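Local structure of 1-deoxy-D-xylulose 5-phosphate reductoisomerase (Zymomonas mobilis, 1R0K) at residues A360-L365 and F369-E374; D355-A360 and R376-A381; T145-D150 and L274-R279; G14-S19 and T268-T273; P179-S184 and D296-D301. The protein catalyses the NADPH- and divalent-metal-dependent rearrangement and reduction of 1-deoxy-D-xylulose 5-phosphate to 2-C-methyl-D-erythritol 4-phosphate in isoprenoid biosynthesis. All coordinates share one frame; numbering follows the deposited sequence.

Contact 1 (A360-L365 and F369-E374); sequences ATPSSL and FAIDNE
The bond from F369 N to L365 O is 2.9 Å long and nearly straight, 169° at the hydrogen. It is the i to i+4 link that closes the first turn of helix 365-385, and the donor sits almost on the extension of the L365 C=O. S364 stands at the N-cap of this helix, and its OG makes a weak bond to the backbone N of D367. The F369 ring leans back over the same turn. Its CG lies beside the backbone N, chi1 -67°, which carries CD1 to 3.2 Å from L365 O at an oblique angle and CE1 to 4.1 Å from L365 CB. The second meeting point is apolar and tight: P362 CG presses to 3.3 Å on I371 CD1, the two side chains crossing at about a right angle. I371 reaches it by running out nearly fully extended, chi2 173°, and the same methyl passes 3.8 Å from A360 O. The loop thus doubles back along the helix it leads into, with P362 laid against the second turn. Around this corner, L365 and F369 pack on K108 of helix 107-115, where L111 and L107 add further cover. I371 drops between the loop and A323 and V324 of helix 321-337, so the start of helix 365-385 is wedged between those two helices.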
# COMPACT_ATOMS: atom_id res chain seq x y z
N ALA B 360 -20.22 24.84 -23.95
CA ALA B 360 -18.94 25.37 -23.53
C ALA B 360 -18.58 24.88 -22.13
O ALA B 360 -19.45 24.45 -21.37
CB ALA B 360 -18.97 26.90 -23.56
N THR B 361 -17.30 24.96 -21.79
CA THR B 361 -16.83 24.54 -20.47
C THR B 361 -17.55 25.35 -19.40
O THR B 361 -17.68 26.57 -19.52
CB THR B 361 -15.32 24.77 -20.32
OG1 THR B 361 -14.62 24.05 -21.34
CG2 THR B 361 -14.84 24.28 -18.96
N PRO B 362 -18.02 24.69 -18.33
CA PRO B 362 -18.72 25.39 -17.25
C PRO B 362 -17.78 26.36 -16.54
O PRO B 362 -16.61 26.05 -16.34
CB PRO B 362 -19.15 24.25 -16.32
CG PRO B 362 -19.21 23.06 -17.21
CD PRO B 362 -18.01 23.24 -18.09
N SER B 363 -18.28 27.54 -16.18
CA SER B 363 -17.45 28.51 -15.47
C SER B 363 -17.99 28.73 -14.06
O SER B 363 -17.35 29.38 -13.23
CB SER B 363 -17.42 29.85 -16.22
OG SER B 363 -18.67 30.51 -16.14
N SER B 364 -19.17 28.16 -13.78
CA SER B 364 -19.81 28.28 -12.47
C SER B 364 -20.77 27.11 -12.30
O SER B 364 -21.08 26.42 -13.27
CB SER B 364 -20.60 29.58 -12.38
OG SER B 364 -21.76 29.51 -13.20
N LEU B 365 -21.24 26.88 -11.08
CA LEU B 365 -22.19 25.80 -10.85
C LEU B 365 -23.46 26.05 -11.65
O LEU B 365 -24.13 25.11 -12.09
CB LEU B 365 -22.53 25.67 -9.35
CG LEU B 365 -21.47 25.04 -8.45
CD1 LEU B 365 -22.01 24.92 -7.03
CD2 LEU B 365 -21.07 23.67 -8.99
N PHE B 369 -25.50 23.19 -13.86
CA PHE B 369 -26.92 22.87 -13.77
C PHE B 369 -27.58 23.01 -15.13
O PHE B 369 -28.40 22.17 -15.52
CB PHE B 369 -27.61 23.80 -12.78
CG PHE B 369 -27.17 23.60 -11.36
CD1 PHE B 369 -26.89 24.70 -10.55
CD2 PHE B 369 -27.06 22.32 -10.82
CE1 PHE B 369 -26.50 24.52 -9.22
CE2 PHE B 369 -26.67 22.14 -9.50
CZ PHE B 369 -26.39 23.24 -8.70
N ALA B 370 -27.23 24.06 -15.86
CA ALA B 370 -27.81 24.29 -17.18
C ALA B 370 -27.41 23.17 -18.13
O ALA B 370 -28.23 22.67 -18.90
CB ALA B 370 -27.35 25.65 -17.73
N ILE B 371 -26.14 22.78 -18.08
CA ILE B 371 -25.64 21.70 -18.93
C ILE B 371 -26.33 20.40 -18.58
O ILE B 371 -26.74 19.65 -19.45
CB ILE B 371 -24.13 21.53 -18.75
CG1 ILE B 371 -23.42 22.77 -19.29
CG2 ILE B 371 -23.65 20.27 -19.46
CD1 ILE B 371 -21.94 22.79 -19.02
N ASP B 372 -26.48 20.13 -17.28
CA ASP B 372 -27.13 18.90 -16.84
C ASP B 372 -28.57 18.88 -17.36
O ASP B 372 -29.03 17.88 -17.91
CB ASP B 372 -27.16 18.83 -15.31
CG ASP B 372 -27.66 17.49 -14.80
OD1 ASP B 372 -26.86 16.53 -14.76
OD2 ASP B 372 -28.85 17.39 -14.45
N ASN B 373 -29.26 20.00 -17.19
CA ASN B 373 -30.65 20.14 -17.63
C ASN B 373 -30.80 19.91 -19.12
O ASN B 373 -31.64 19.12 -19.55
CB ASN B 373 -31.17 21.54 -17.28
CG ASN B 373 -32.51 21.84 -17.94
OD1 ASN B 373 -33.51 21.19 -17.65
ND2 ASN B 373 -32.52 22.82 -18.84
N GLU B 374 -29.99 20.61 -19.91
CA GLU B 374 -30.05 20.49 -21.35
C GLU B 374 -29.67 19.09 -21.83
O GLU B 374 -30.34 18.53 -22.70
CB GLU B 374 -29.13 21.53 -22.00
CG GLU B 374 -29.34 21.74 -23.49
CD GLU B 374 -30.77 22.13 -23.83
OE1 GLU B 374 -31.41 22.86 -23.04
OE2 GLU B 374 -31.26 21.71 -24.91

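Contact 2 (D355-A360 and R376-A381); sequences DHYTPA and RIQAAA
Q378 brings its amide nitrogen against both H356 and Y357, and the two aromatic residues meet it in quite different surroundings. Y357 is the more enclosed side. It is the first residue to leave helix 345-356, and with CG anti to the backbone N (chi1 179°) its ring swings in toward helix 365-385. Y357 CD1 comes 3.8 Å from Q378 NE2 and Y357 CB 3.9 Å from the same nitrogen, while the amide is inclined steeply to the ring. P359 CD sits 3.4 Å above the plane of the Y357 ring, over its centre, so the proline two residues on packs on one face of the ring. Beyond the contact Y357 also packs on I371, E374 and A375 of helix 365-385 and on V324 of helix 321-337.

H356 is the solvent side, on the exposed surface, although its ring comes slightly closer. The imidazole presents an edge to the amide, with H356 ND1 3.6 Å from Q378 NE2 and H356 CE1 3.9 Å from Q378 OE1. The planes stand almost square, 85° apart. A sharp bend at chi2 of Q378, -89°, turns the amide across the imidazole edge. The arrangement joins the end of helix 345-356 and the turn after it to helix 365-385, away from the substrate and cofactor sites. Chemically it is polar groups packed without a bond: no hydrogen bond links the segments, and H356 ND1 is buried here with no partner anywhere in the model, so the contact rests on van der Waals packing and probably contributes modestly.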
# COMPACT_ATOMS: atom_id res chain seq x y z
N ASP B 355 -22.26 13.33 -28.72
CA ASP B 355 -21.91 13.83 -30.05
C ASP B 355 -22.78 15.01 -30.47
O ASP B 355 -22.30 15.94 -31.11
CB ASP B 355 -22.05 12.73 -31.11
CG ASP B 355 -21.02 11.63 -30.95
OD1 ASP B 355 -19.86 11.94 -30.60
OD2 ASP B 355 -21.36 10.46 -31.20
N HIS B 356 -24.05 14.98 -30.09
CA HIS B 356 -25.00 16.02 -30.47
C HIS B 356 -24.98 17.30 -29.64
O HIS B 356 -25.18 18.40 -30.17
CB HIS B 356 -26.41 15.42 -30.48
CG HIS B 356 -27.47 16.34 -31.01
ND1 HIS B 356 -27.89 17.46 -30.33
CD2 HIS B 356 -28.19 16.30 -32.16
CE1 HIS B 356 -28.83 18.07 -31.03
NE2 HIS B 356 -29.03 17.39 -32.15
N TYR B 357 -24.75 17.18 -28.34
CA TYR B 357 -24.75 18.34 -27.45
C TYR B 357 -23.36 18.59 -26.89
O TYR B 357 -22.87 17.85 -26.04
CB TYR B 357 -25.75 18.13 -26.31
CG TYR B 357 -25.81 19.27 -25.33
CD1 TYR B 357 -26.08 20.57 -25.76
CD2 TYR B 357 -25.61 19.05 -23.97
CE1 TYR B 357 -26.13 21.63 -24.84
CE2 TYR B 357 -25.67 20.10 -23.05
CZ TYR B 357 -25.93 21.38 -23.50
OH TYR B 357 -26.00 22.41 -22.59
N THR B 358 -22.73 19.66 -27.36
CA THR B 358 -21.38 20.01 -26.93
C THR B 358 -21.27 21.46 -26.47
O THR B 358 -20.68 22.29 -27.16
CB THR B 358 -20.40 19.77 -28.08
OG1 THR B 358 -20.87 20.47 -29.24
CG2 THR B 358 -20.30 18.28 -28.40
N PRO B 359 -21.81 21.78 -25.29
CA PRO B 359 -21.77 23.13 -24.74
C PRO B 359 -20.37 23.56 -24.31
O PRO B 359 -19.43 22.76 -24.31
CB PRO B 359 -22.73 23.04 -23.56
CG PRO B 359 -22.48 21.65 -23.06
CD PRO B 359 -22.45 20.84 -24.34
N ALA B 360 -20.22 24.84 -23.95
CA ALA B 360 -18.94 25.37 -23.53
C ALA B 360 -18.58 24.88 -22.13
O ALA B 360 -19.45 24.45 -21.37
CB ALA B 360 -18.97 26.90 -23.56
N ARG B 376 -30.01 16.32 -20.32
CA ARG B 376 -31.13 15.45 -20.00
C ARG B 376 -32.23 15.55 -21.06
O ARG B 376 -32.80 14.55 -21.48
CB ARG B 376 -31.72 15.82 -18.64
CG ARG B 376 -30.93 15.32 -17.45
CD ARG B 376 -31.38 15.98 -16.15
NE ARG B 376 -30.76 15.36 -14.99
CZ ARG B 376 -31.20 14.24 -14.42
NH1 ARG B 376 -32.27 13.62 -14.91
NH2 ARG B 376 -30.56 13.71 -13.38
N ILE B 377 -32.53 16.77 -21.48
CA ILE B 377 -33.56 16.99 -22.48
C ILE B 377 -33.14 16.42 -23.84
O ILE B 377 -33.93 15.78 -24.52
CB ILE B 377 -33.89 18.49 -22.60
CG1 ILE B 377 -34.59 18.96 -21.32
CG2 ILE B 377 -34.76 18.74 -23.83
CD1 ILE B 377 -34.85 20.44 -21.27
N GLN B 378 -31.89 16.66 -24.21
CA GLN B 378 -31.35 16.16 -25.48
C GLN B 378 -31.30 14.63 -25.51
O GLN B 378 -31.61 14.01 -26.53
CB GLN B 378 -29.95 16.73 -25.71
CG GLN B 378 -29.91 18.23 -25.79
CD GLN B 378 -30.10 18.73 -27.20
OE1 GLN B 378 -31.08 18.38 -27.87
NE2 GLN B 378 -29.16 19.55 -27.67
N ALA B 379 -30.88 14.04 -24.40
CA ALA B 379 -30.80 12.59 -24.30
C ALA B 379 -32.19 11.99 -24.46
O ALA B 379 -32.38 11.02 -25.20
CB ALA B 379 -30.20 12.19 -22.95
N ALA B 380 -33.17 12.57 -23.76
CA ALA B 380 -34.54 12.09 -23.83
C ALA B 380 -35.06 12.14 -25.26
O ALA B 380 -35.74 11.22 -25.72
CB ALA B 380 -35.44 12.92 -22.91
N ALA B 381 -34.75 13.23 -25.96
CA ALA B 381 -35.19 13.40 -27.34
C ALA B 381 -34.59 12.30 -28.20
O ALA B 381 -35.27 11.73 -29.04
CB ALA B 381 -34.76 14.77 -27.86

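Contact 3 (T145-D150 and L274-R279)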
# COMPACT_ATOMS: atom_id res chain seq x y z
N THR B 145 -8.58 21.07 2.32
CA THR B 145 -8.05 19.73 2.40
C THR B 145 -9.18 18.85 1.89
O THR B 145 -10.19 18.67 2.58
CB THR B 145 -7.71 19.33 3.84
OG1 THR B 145 -6.65 20.16 4.33
CG2 THR B 145 -7.25 17.87 3.88
N LEU B 146 -9.02 18.31 0.68
CA LEU B 146 -10.05 17.46 0.09
C LEU B 146 -9.70 15.98 0.22
O LEU B 146 -8.66 15.54 -0.29
CB LEU B 146 -10.23 17.83 -1.39
CG LEU B 146 -11.40 17.15 -2.09
CD1 LEU B 146 -12.71 17.70 -1.55
CD2 LEU B 146 -11.30 17.38 -3.60
N LEU B 147 -10.55 15.22 0.90
CA LEU B 147 -10.30 13.80 1.10
C LEU B 147 -11.43 12.98 0.48
O LEU B 147 -12.58 13.06 0.91
CB LEU B 147 -10.20 13.51 2.60
CG LEU B 147 -9.19 14.39 3.35
CD1 LEU B 147 -9.37 14.23 4.86
CD2 LEU B 147 -7.77 14.02 2.92
N PRO B 148 -11.10 12.16 -0.54
CA PRO B 148 -12.10 11.32 -1.22
C PRO B 148 -12.57 10.18 -0.33
O PRO B 148 -11.76 9.48 0.28
CB PRO B 148 -11.35 10.83 -2.45
CG PRO B 148 -9.92 10.70 -1.93
CD PRO B 148 -9.76 11.97 -1.12
N VAL B 149 -13.89 9.99 -0.27
CA VAL B 149 -14.50 8.98 0.57
C VAL B 149 -14.74 7.60 -0.06
O VAL B 149 -14.58 6.58 0.61
CB VAL B 149 -15.84 9.50 1.13
CG1 VAL B 149 -16.57 8.39 1.88
CG2 VAL B 149 -15.57 10.68 2.06
N ASP B 150 -15.12 7.57 -1.33
CA ASP B 150 -15.40 6.30 -1.98
C ASP B 150 -14.21 5.34 -2.00
O ASP B 150 -13.05 5.75 -2.05
CB ASP B 150 -15.94 6.56 -3.39
CG ASP B 150 -17.31 7.24 -3.37
OD1 ASP B 150 -17.99 7.18 -2.31
OD2 ASP B 150 -17.73 7.82 -4.39
N LEU B 274 -11.78 10.96 8.33
CA LEU B 274 -12.13 11.60 9.59
C LEU B 274 -10.90 11.85 10.48
O LEU B 274 -10.75 12.92 11.06
CB LEU B 274 -13.17 10.75 10.33
CG LEU B 274 -13.68 11.31 11.67
CD1 LEU B 274 -14.26 12.70 11.45
CD2 LEU B 274 -14.73 10.38 12.27
N ALA B 275 -10.01 10.87 10.55
CA ALA B 275 -8.81 11.00 11.39
C ALA B 275 -7.65 11.74 10.72
O ALA B 275 -6.80 12.31 11.41
CB ALA B 275 -8.35 9.62 11.85
N TRP B 276 -7.59 11.72 9.39
CA TRP B 276 -6.51 12.36 8.64
C TRP B 276 -6.10 13.69 9.28
O TRP B 276 -6.96 14.50 9.63
CB TRP B 276 -6.92 12.61 7.19
CG TRP B 276 -5.75 12.87 6.30
CD1 TRP B 276 -4.97 11.94 5.68
CD2 TRP B 276 -5.16 14.14 6.01
NE1 TRP B 276 -3.93 12.55 5.03
CE2 TRP B 276 -4.02 13.90 5.22
CE3 TRP B 276 -5.48 15.46 6.36
CZ2 TRP B 276 -3.19 14.93 4.76
CZ3 TRP B 276 -4.66 16.49 5.90
CH2 TRP B 276 -3.53 16.22 5.11
N PRO B 277 -4.78 13.95 9.41
CA PRO B 277 -3.64 13.12 9.01
C PRO B 277 -3.29 11.97 9.95
O PRO B 277 -2.29 11.27 9.75
CB PRO B 277 -2.51 14.13 8.89
CG PRO B 277 -2.81 15.06 10.03
CD PRO B 277 -4.31 15.26 9.89
N LYS B 278 -4.10 11.78 10.99
CA LYS B 278 -3.86 10.70 11.95
C LYS B 278 -4.70 9.49 11.54
O LYS B 278 -5.33 9.49 10.48
CB LYS B 278 -4.27 11.14 13.36
CG LYS B 278 -3.60 12.41 13.83
CD LYS B 278 -4.11 12.80 15.21
CE LYS B 278 -3.38 14.03 15.74
NZ LYS B 278 -3.87 14.42 17.10
N ARG B 279 -4.70 8.46 12.37
CA ARG B 279 -5.48 7.26 12.12
C ARG B 279 -6.32 7.01 13.36
O ARG B 279 -5.91 7.35 14.47
CB ARG B 279 -4.58 6.05 11.86
CG ARG B 279 -3.80 6.10 10.56
CD ARG B 279 -4.62 5.61 9.38
NE ARG B 279 -3.81 5.57 8.16
CZ ARG B 279 -4.18 4.95 7.04
NH1 ARG B 279 -5.34 4.31 6.97
NH2 ARG B 279 -3.37 4.96 5.98
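W276 takes its indole up against two side chains of strand 145-148. The clearest interaction is a CH-pi contact: L147 CD2 sits over one face, 4.2 Å from the centroid of the five-membered ring and only 16° off its normal. P277 CB lies 3.9 Å above the opposite ring face, so the indole is sandwiched between a leucine methyl and the proline that follows it through a cis peptide.

Plain apolar packing makes up the rest. The second leucine branch, L147 CD1, touches W276 CB at 3.7 Å. At the far end of the indole T145 CG2 meets W276 CZ3 at 3.6 Å, approaching obliquely. With chi1 at -64° T145 holds CG2 anti to the backbone N, and it is this methyl, not OG1, that meets the indole. Strand 145-148 is an edge strand, at one end of the seven-stranded parallel sheet of the Rossmann-like NADPH-binding domain, and W276 is the first residue beyond the end of helix 267-275.

Backbone hydrogen bonds tie T145 and L147 to strand 119-122, on the inner side. Ring contact continues from W276 to H272, their planes about 55° apart. Charge pairing lies further along: R279 makes a salt bridge to D254 of the second subunit.

Contact 4 (G14-S19 and T268-T273); sequences GSIGHS and TPIGHT
I270 of helix 267-275 sends its longer branch toward I16 and S19 at the start of helix 15-25. From CB, CG1 leaves beside the backbone N, chi1 -68°, and runs on extended to the terminal methyl. Part-way out, I270 CG1 passes CG1 of V149, just past the end of strand 145-148, at 4.0 Å, and M98 of strand 96-99 also packs on this side chain. The tip does the work across the interface: I270 CD1 lies 3.5 Å from S19 CB, 3.7 Å from I16 O and 4.1 Å from I16 CG2. It thus rests on I16 and S19, one turn apart along the facing helix. The carbonyl I270 O takes a bond from T273 OG1, three residues on in its own helix, at 2.9 Å, in the carbonyl plane and on a lone pair.

The facing segment is the end of the glycine-rich turn and the first turn of the helix after it, as in a Rossmann nucleotide-binding fold, G14 standing at the N-cap; G14, S15 and I16 are predicted to bind NADPH. The side chain of I16 is about 5 Å from that of D150, a predicted metal ligand. T268 donates OG1 to the backbone of D254 of the second subunit. No hydrogen bond joins the two segments. I16 O is taken up by T20 OG1, so the I270 methyl lies beside a carbonyl already engaged, and contact rests on dispersion and shape.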
# COMPACT_ATOMS: atom_id res chain seq x y z
N GLY B 14 -28.16 8.72 4.94
CA GLY B 14 -27.92 7.69 3.94
C GLY B 14 -26.94 6.70 4.54
O GLY B 14 -26.62 6.80 5.72
N SER B 15 -26.44 5.75 3.75
CA SER B 15 -25.50 4.77 4.27
C SER B 15 -24.17 5.40 4.70
O SER B 15 -23.64 5.07 5.75
CB SER B 15 -25.23 3.67 3.23
OG SER B 15 -24.74 4.22 2.02
N ILE B 16 -23.65 6.32 3.88
CA ILE B 16 -22.39 6.99 4.23
C ILE B 16 -22.58 7.79 5.52
O ILE B 16 -21.74 7.74 6.42
CB ILE B 16 -21.93 7.95 3.11
CG1 ILE B 16 -21.58 7.16 1.84
CG2 ILE B 16 -20.74 8.78 3.59
CD1 ILE B 16 -20.34 6.27 1.98
N GLY B 17 -23.69 8.52 5.60
CA GLY B 17 -23.98 9.32 6.78
C GLY B 17 -24.08 8.48 8.04
O GLY B 17 -23.57 8.87 9.10
N HIS B 18 -24.75 7.34 7.94
CA HIS B 18 -24.90 6.45 9.08
C HIS B 18 -23.54 5.94 9.53
O HIS B 18 -23.24 5.90 10.73
CB HIS B 18 -25.79 5.27 8.72
CG HIS B 18 -27.26 5.58 8.80
ND1 HIS B 18 -28.22 4.75 8.26
CD2 HIS B 18 -27.92 6.61 9.37
CE1 HIS B 18 -29.42 5.26 8.50
NE2 HIS B 18 -29.26 6.39 9.17
N SER B 19 -22.71 5.54 8.57
CA SER B 19 -21.37 5.03 8.89
C SER B 19 -20.53 6.15 9.50
O SER B 19 -19.72 5.91 10.40
CB SER B 19 -20.69 4.50 7.63
OG SER B 19 -21.37 3.36 7.12
N THR B 268 -13.90 2.12 7.09
CA THR B 268 -12.45 2.16 6.93
C THR B 268 -12.06 3.41 6.15
O THR B 268 -11.26 4.21 6.62
CB THR B 268 -11.91 0.89 6.24
OG1 THR B 268 -12.07 -0.23 7.14
CG2 THR B 268 -10.43 1.04 5.89
N PRO B 269 -12.60 3.60 4.93
CA PRO B 269 -12.23 4.82 4.20
C PRO B 269 -12.75 6.08 4.91
O PRO B 269 -12.08 7.10 4.93
CB PRO B 269 -12.85 4.60 2.82
CG PRO B 269 -14.02 3.67 3.10
CD PRO B 269 -13.39 2.70 4.07
N ILE B 270 -13.95 6.01 5.49
CA ILE B 270 -14.49 7.17 6.18
C ILE B 270 -13.58 7.48 7.37
O ILE B 270 -13.18 8.62 7.58
CB ILE B 270 -15.95 6.93 6.69
CG1 ILE B 270 -16.90 6.83 5.50
CG2 ILE B 270 -16.39 8.08 7.59
CD1 ILE B 270 -18.32 6.44 5.88
N GLY B 271 -13.25 6.44 8.14
CA GLY B 271 -12.38 6.61 9.29
C GLY B 271 -11.07 7.27 8.88
O GLY B 271 -10.50 8.05 9.63
N HIS B 272 -10.59 6.94 7.69
CA HIS B 272 -9.35 7.52 7.20
C HIS B 272 -9.51 9.02 6.97
O HIS B 272 -8.64 9.81 7.33
CB HIS B 272 -8.89 6.83 5.90
CG HIS B 272 -7.85 7.59 5.13
ND1 HIS B 272 -8.17 8.61 4.25
CD2 HIS B 272 -6.50 7.50 5.12
CE1 HIS B 272 -7.06 9.10 3.73
NE2 HIS B 272 -6.03 8.45 4.25
N THR B 273 -10.63 9.43 6.38
CA THR B 273 -10.83 10.85 6.11
C THR B 273 -11.13 11.63 7.38
O THR B 273 -10.78 12.80 7.50
CB THR B 273 -11.97 11.10 5.08
OG1 THR B 273 -13.23 10.76 5.67
CG2 THR B 273 -11.76 10.24 3.83

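Contact 5 (P179-S184 and D296-D301)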
# COMPACT_ATOMS: atom_id res chain seq x y z
N PRO B 179 -22.08 -7.43 -12.47
CA PRO B 179 -22.77 -8.72 -12.60
C PRO B 179 -22.63 -9.39 -13.97
O PRO B 179 -22.82 -10.60 -14.09
CB PRO B 179 -24.21 -8.37 -12.26
CG PRO B 179 -24.34 -6.97 -12.77
CD PRO B 179 -23.05 -6.33 -12.30
N PHE B 180 -22.28 -8.62 -15.00
CA PHE B 180 -22.14 -9.18 -16.34
C PHE B 180 -20.70 -9.26 -16.82
O PHE B 180 -20.44 -9.23 -18.02
CB PHE B 180 -22.98 -8.38 -17.33
CG PHE B 180 -24.43 -8.32 -16.97
CD1 PHE B 180 -25.12 -9.49 -16.68
CD2 PHE B 180 -25.10 -7.11 -16.88
CE1 PHE B 180 -26.46 -9.46 -16.30
CE2 PHE B 180 -26.44 -7.07 -16.50
CZ PHE B 180 -27.12 -8.25 -16.21
N ARG B 181 -19.78 -9.37 -15.87
CA ARG B 181 -18.36 -9.45 -16.18
C ARG B 181 -18.02 -10.51 -17.23
O ARG B 181 -17.13 -10.30 -18.06
CB ARG B 181 -17.56 -9.75 -14.90
CG ARG B 181 -16.06 -10.01 -15.13
CD ARG B 181 -15.33 -10.26 -13.81
NE ARG B 181 -15.87 -11.41 -13.09
CZ ARG B 181 -15.47 -12.67 -13.26
NH1 ARG B 181 -14.51 -12.96 -14.13
NH2 ARG B 181 -16.02 -13.64 -12.54
N THR B 182 -18.72 -11.64 -17.20
CA THR B 182 -18.43 -12.70 -18.16
C THR B 182 -19.53 -12.90 -19.20
O THR B 182 -19.53 -13.90 -19.93
CB THR B 182 -18.22 -14.04 -17.43
OG1 THR B 182 -19.44 -14.44 -16.80
CG2 THR B 182 -17.12 -13.91 -16.39
N THR B 183 -20.46 -11.96 -19.26
CA THR B 183 -21.59 -12.01 -20.19
C THR B 183 -21.23 -11.39 -21.53
O THR B 183 -20.62 -10.32 -21.59
CB THR B 183 -22.81 -11.25 -19.62
OG1 THR B 183 -23.11 -11.75 -18.30
CG2 THR B 183 -24.02 -11.42 -20.52
N SER B 184 -21.63 -12.05 -22.62
CA SER B 184 -21.35 -11.56 -23.96
C SER B 184 -22.26 -10.38 -24.31
O SER B 184 -23.31 -10.20 -23.71
CB SER B 184 -21.59 -12.67 -24.99
OG SER B 184 -22.98 -12.95 -25.08
N ASP B 296 -8.49 -12.90 -8.08
CA ASP B 296 -8.43 -13.00 -9.53
C ASP B 296 -8.27 -11.64 -10.20
O ASP B 296 -8.77 -10.64 -9.69
CB ASP B 296 -9.69 -13.67 -10.07
CG ASP B 296 -9.83 -15.10 -9.61
OD1 ASP B 296 -8.94 -15.90 -9.97
OD2 ASP B 296 -10.81 -15.40 -8.90
N PHE B 297 -7.59 -11.62 -11.34
CA PHE B 297 -7.38 -10.38 -12.08
C PHE B 297 -7.47 -10.65 -13.58
O PHE B 297 -7.01 -11.68 -14.06
CB PHE B 297 -6.01 -9.77 -11.77
CG PHE B 297 -5.75 -9.58 -10.31
CD1 PHE B 297 -5.19 -10.60 -9.55
CD2 PHE B 297 -6.10 -8.38 -9.68
CE1 PHE B 297 -4.97 -10.43 -8.18
CE2 PHE B 297 -5.89 -8.20 -8.32
CZ PHE B 297 -5.32 -9.23 -7.57
N GLU B 298 -8.07 -9.72 -14.32
CA GLU B 298 -8.21 -9.86 -15.76
C GLU B 298 -8.34 -8.48 -16.39
O GLU B 298 -8.67 -7.50 -15.70
CB GLU B 298 -9.44 -10.71 -16.10
CG GLU B 298 -10.77 -10.06 -15.75
CD GLU B 298 -11.96 -10.95 -16.04
OE1 GLU B 298 -12.17 -11.94 -15.31
OE2 GLU B 298 -12.70 -10.67 -17.01
N ALA B 299 -8.09 -8.39 -17.69
CA ALA B 299 -8.18 -7.11 -18.38
C ALA B 299 -9.63 -6.69 -18.59
O ALA B 299 -10.51 -7.53 -18.75
CB ALA B 299 -7.46 -7.19 -19.72
N PRO B 300 -9.89 -5.38 -18.57
CA PRO B 300 -11.27 -4.95 -18.78
C PRO B 300 -11.56 -5.15 -20.27
O PRO B 300 -10.64 -5.22 -21.09
CB PRO B 300 -11.23 -3.48 -18.37
CG PRO B 300 -9.84 -3.07 -18.78
CD PRO B 300 -9.00 -4.23 -18.30
N ASP B 301 -12.83 -5.26 -20.63
CA ASP B 301 -13.20 -5.45 -22.02
C ASP B 301 -13.89 -4.18 -22.53
O ASP B 301 -15.08 -3.99 -22.30
CB ASP B 301 -14.13 -6.65 -22.17
CG ASP B 301 -14.35 -7.03 -23.62
OD1 ASP B 301 -14.40 -6.13 -24.48
OD2 ASP B 301 -14.49 -8.24 -23.90
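R181 extends from the backbone with CG anti to its N and then bends at chi3, 59°, to turn its guanidinium toward E298. The glutamate starts from the crowded chi1 position, CG between the backbone N and carbonyl carbon, and runs extended from there. One bond joins them, part of a salt bridge: R181 NH1 gives to E298 OE1 at 2.8 Å. It is bent, 132° at the hydrogen, and the nitrogen comes from the syn side of the carboxylate but well out of its plane. The two planes stand 84° apart, so the familiar two-pronged pairing is not formed; E298 OE2 instead lies 3.9 Å from R181 CG, alongside the aliphatic part of the arginine. T182 CG2 lies 3.5 Å above the guanidinium plane of R181, over one face, displaced toward its rim.

R181 sits in a type I turn from F180 to T183, whose R181 O and T183 O are both held by R304. V240 of strand 236-240 packs on R181 and E298 alike, and just before E298 the chain at D296 pairs in antiparallel fashion with a strand of the second subunit. The contact therefore joins a loop after strand 168-175, whose R181 side chain is about 7 Å from that of S176, predicted to bind the substrate, to the loop leading out of the dimer sheet. A single bent bond, with the second carboxylate oxygen beside aliphatic carbon, is probably a weaker pairing than a two-pronged one.

From the N terminus, contact 4 opens at the start of helix 15-25, contact 3 at strand 145-148 and contact 5 at the loop 179-184. They close in the same order, at 268-273, 274-279 and 296-301, so all three cross one another. Contacts 4 and 3 touch, sharing helix 267-275: contact 4 sets it on helix 15-25, and contact 3 sets the turn after it on the edge strand 145-148. Contact 5, centred 29 Å from contact 4 and 32 Å from contact 3, ties two surface loops. All three also reach the second subunit. Further along, contact 1 nests within the loop closed by contact 2, sharing A360; together they tie helix 345-356 and the loop after it to helix 365-385.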